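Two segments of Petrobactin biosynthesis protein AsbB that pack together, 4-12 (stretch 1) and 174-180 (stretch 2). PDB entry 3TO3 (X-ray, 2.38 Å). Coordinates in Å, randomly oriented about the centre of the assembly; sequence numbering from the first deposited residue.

Stretch 1 (4-12) MDMYHTKIL
Stretch 2, residues 174-180: QYRDNFR

Two nearly perpendicular helices build this contact: helix 6-12 and helix 175-180 cross at 99°, their axes 10.8 Å apart at closest approach. The register pairs Tyr7 with Arg176 (CA to CA 7.5 Å) and Ile11 with Tyr175 (CA to CA 7.4 Å), so the paired positions on stretch 1 lie one helical turn apart, within a contact that runs from Asp5 to Ile11.

Met4, a selenomethionine, leads in with an extended backbone (phi/psi -64/127) and makes no close contact. Asp5 (phi/psi -99/-173, chi1 p) does double duty. As N-cap, its OD2 accepts from His8 N at 3.1 Å and, weakly, from Tyr7 N at 2.9 Å; the same carboxylate meets the guanidinium edge in a two-pronged salt bridge, Arg176 NH2 to Asp5 OD2 at 2.8 Å and Arg176 NH1 to Asp5 OD1 at 3.3 Å. Arg176 reaches it with chi1 to chi3 t, t, m, and its NH2 also donates to Tyr175 OH at 3.0 Å, tying the charged cap to the aromatic layer.

From Met6 onward the backbone is helical; Met6, also selenomethionine, and Thr9 point away. Tyr7 (m, chi2 98°) points toward stretch 2, placing its CD2 over one face of the Phe179 ring, 3.3 Å from Phe179 CD2. The ring centroids lie 5.0 Å apart with planes at 59°, an oblique aromatic pair. The CA-to-CB bond of His8 (t) runs sideways; its CB packs 3.5 Å from Tyr175 OH, without a hydrogen bond. Lys10 (m, t, t, m) lays its CB 4.1 Å from Phe179 CZ, while its amine end leads away from the apolar surface.

One turn after Tyr7, buried Ile11 (m, m) points toward stretch 2 and packs its apolar side chain against two aromatic rings, CG1 lying 3.2 Å from Tyr175 CD1 and 3.8 Å from Phe179 CE2. Those rings (Tyr175 chi1 p, Phe179 chi1 m) come from successive turns of stretch 2. Leu12 stays out of reach. The rule is a charged clamp at the helix start, followed by apolar packing at i and i+4.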

# COMPACT_ATOMS: atom_id res chain seq x y z
N MSE B 4 -19.56 12.67 8.18
CA MSE B 4 -19.11 12.80 6.78
C MSE B 4 -19.35 14.22 6.22
O MSE B 4 -20.47 14.75 6.28
CB MSE B 4 -19.82 11.77 5.90
CG MSE B 4 -19.46 10.32 6.15
SE MSE B 4 -17.60 9.92 5.65
CE MSE B 4 -16.91 9.69 7.49
N ASP B 5 -18.30 14.84 5.68
CA ASP B 5 -18.39 16.24 5.26
C ASP B 5 -18.63 16.49 3.76
O ASP B 5 -18.85 15.56 2.98
CB ASP B 5 -17.15 17.01 5.71
CG ASP B 5 -15.90 16.66 4.89
OD1 ASP B 5 -14.83 17.19 5.28
OD2 ASP B 5 -15.99 15.88 3.89
N MSE B 6 -18.55 17.77 3.39
CA MSE B 6 -18.76 18.22 2.01
C MSE B 6 -17.77 17.65 0.98
O MSE B 6 -18.08 17.60 -0.21
CB MSE B 6 -18.71 19.74 1.96
CG MSE B 6 -17.35 20.28 1.52
SE MSE B 6 -17.24 22.23 1.46
CE MSE B 6 -15.71 22.40 0.26
N TYR B 7 -16.57 17.27 1.43
CA TYR B 7 -15.62 16.63 0.51
C TYR B 7 -16.09 15.21 0.19
O TYR B 7 -15.98 14.75 -0.96
CB TYR B 7 -14.19 16.66 1.06
CG TYR B 7 -13.60 18.05 0.96
CD1 TYR B 7 -13.58 18.91 2.05
CD2 TYR B 7 -13.11 18.52 -0.25
CE1 TYR B 7 -13.06 20.19 1.95
CE2 TYR B 7 -12.58 19.80 -0.36
CZ TYR B 7 -12.56 20.63 0.74
OH TYR B 7 -12.04 21.91 0.61
N HIS B 8 -16.67 14.56 1.20
CA HIS B 8 -17.27 13.26 1.00
C HIS B 8 -18.41 13.38 -0.02
O HIS B 8 -18.48 12.64 -0.99
CB HIS B 8 -17.77 12.70 2.33
CG HIS B 8 -18.49 11.40 2.21
ND1 HIS B 8 -19.85 11.29 2.39
CD2 HIS B 8 -18.05 10.16 1.92
CE1 HIS B 8 -20.21 10.03 2.23
NE2 HIS B 8 -19.14 9.32 1.94
N THR B 9 -19.28 14.35 0.20
CA THR B 9 -20.40 14.58 -0.71
C THR B 9 -19.97 14.80 -2.16
O THR B 9 -20.61 14.28 -3.08
CB THR B 9 -21.25 15.74 -0.21
OG1 THR B 9 -21.69 15.41 1.10
CG2 THR B 9 -22.46 15.99 -1.12
N LYS B 10 -18.88 15.53 -2.36
CA LYS B 10 -18.34 15.80 -3.70
C LYS B 10 -17.90 14.53 -4.40
O LYS B 10 -18.23 14.31 -5.57
CB LYS B 10 -17.13 16.74 -3.64
CG LYS B 10 -17.46 18.19 -3.37
CD LYS B 10 -16.20 19.05 -3.47
CE LYS B 10 -16.48 20.51 -3.15
NZ LYS B 10 -17.32 21.13 -4.21
N ILE B 11 -17.14 13.72 -3.69
CA ILE B 11 -16.64 12.47 -4.25
C ILE B 11 -17.79 11.62 -4.73
O ILE B 11 -17.75 11.07 -5.85
CB ILE B 11 -15.87 11.64 -3.20
CG1 ILE B 11 -14.61 12.35 -2.84
CG2 ILE B 11 -15.41 10.35 -3.83
CD1 ILE B 11 -13.65 12.28 -3.96
N LEU B 12 -18.82 11.49 -3.88
CA LEU B 12 -19.96 10.67 -4.26
C LEU B 12 -20.69 11.23 -5.49
O LEU B 12 -20.98 10.49 -6.42
CB LEU B 12 -20.93 10.52 -3.11
CG LEU B 12 -20.48 9.47 -2.11
CD1 LEU B 12 -21.57 9.31 -1.04
CD2 LEU B 12 -20.26 8.18 -2.84
N GLN B 174 -5.73 8.37 -1.00
CA GLN B 174 -7.18 8.15 -1.03
C GLN B 174 -7.84 9.51 -1.35
O GLN B 174 -7.13 10.49 -1.60
CB GLN B 174 -7.68 7.51 0.26
CG GLN B 174 -7.24 6.05 0.38
CD GLN B 174 -7.60 5.22 -0.87
OE1 GLN B 174 -6.75 4.53 -1.44
NE2 GLN B 174 -8.89 5.28 -1.29
N TYR B 175 -9.17 9.58 -1.36
CA TYR B 175 -9.79 10.80 -1.89
C TYR B 175 -9.39 12.10 -1.17
O TYR B 175 -9.23 13.14 -1.81
CB TYR B 175 -11.30 10.66 -2.00
CG TYR B 175 -12.11 10.95 -0.75
CD1 TYR B 175 -12.54 12.24 -0.44
CD2 TYR B 175 -12.51 9.92 0.09
CE1 TYR B 175 -13.31 12.50 0.70
CE2 TYR B 175 -13.28 10.16 1.22
CZ TYR B 175 -13.68 11.45 1.53
OH TYR B 175 -14.45 11.67 2.66
N ARG B 176 -9.21 12.03 0.15
CA ARG B 176 -8.96 13.22 0.95
C ARG B 176 -7.57 13.81 0.68
O ARG B 176 -7.43 15.00 0.43
CB ARG B 176 -9.17 12.91 2.43
CG ARG B 176 -9.50 14.12 3.28
CD ARG B 176 -10.16 13.70 4.59
NE ARG B 176 -11.59 13.48 4.40
CZ ARG B 176 -12.47 14.47 4.31
NH1 ARG B 176 -12.05 15.73 4.39
NH2 ARG B 176 -13.75 14.21 4.14
N ASP B 177 -6.55 12.96 0.71
CA ASP B 177 -5.22 13.37 0.28
C ASP B 177 -5.22 13.86 -1.16
O ASP B 177 -4.49 14.79 -1.51
CB ASP B 177 -4.22 12.22 0.44
CG ASP B 177 -3.73 12.06 1.89
OD1 ASP B 177 -3.69 13.06 2.65
OD2 ASP B 177 -3.37 10.92 2.25
N ASN B 178 -6.04 13.25 -2.00
CA ASN B 178 -6.07 13.65 -3.40
C ASN B 178 -6.56 15.10 -3.52
O ASN B 178 -5.97 15.92 -4.26
CB ASN B 178 -6.96 12.70 -4.24
CG ASN B 178 -6.86 13.00 -5.70
OD1 ASN B 178 -5.73 12.95 -6.26
ND2 ASN B 178 -7.99 13.38 -6.33
N PHE B 179 -7.65 15.40 -2.80
CA PHE B 179 -8.15 16.77 -2.66
C PHE B 179 -7.07 17.73 -2.15
O PHE B 179 -7.00 18.88 -2.59
CB PHE B 179 -9.34 16.82 -1.73
CG PHE B 179 -10.65 16.60 -2.40
CD1 PHE B 179 -10.88 17.05 -3.68
CD2 PHE B 179 -11.66 15.93 -1.76
CE1 PHE B 179 -12.11 16.83 -4.29
CE2 PHE B 179 -12.88 15.72 -2.37
CZ PHE B 179 -13.10 16.17 -3.63
N ARG B 180 -6.25 17.28 -1.21
CA ARG B 180 -5.28 18.16 -0.60
C ARG B 180 -4.10 18.46 -1.52
O ARG B 180 -3.69 19.59 -1.66
CB ARG B 180 -4.77 17.60 0.74
CG ARG B 180 -5.73 17.80 1.90
CD ARG B 180 -5.05 17.51 3.28
NE ARG B 180 -5.06 16.09 3.62
CZ ARG B 180 -5.96 15.50 4.42
NH1 ARG B 180 -6.93 16.21 4.99
NH2 ARG B 180 -5.87 14.18 4.64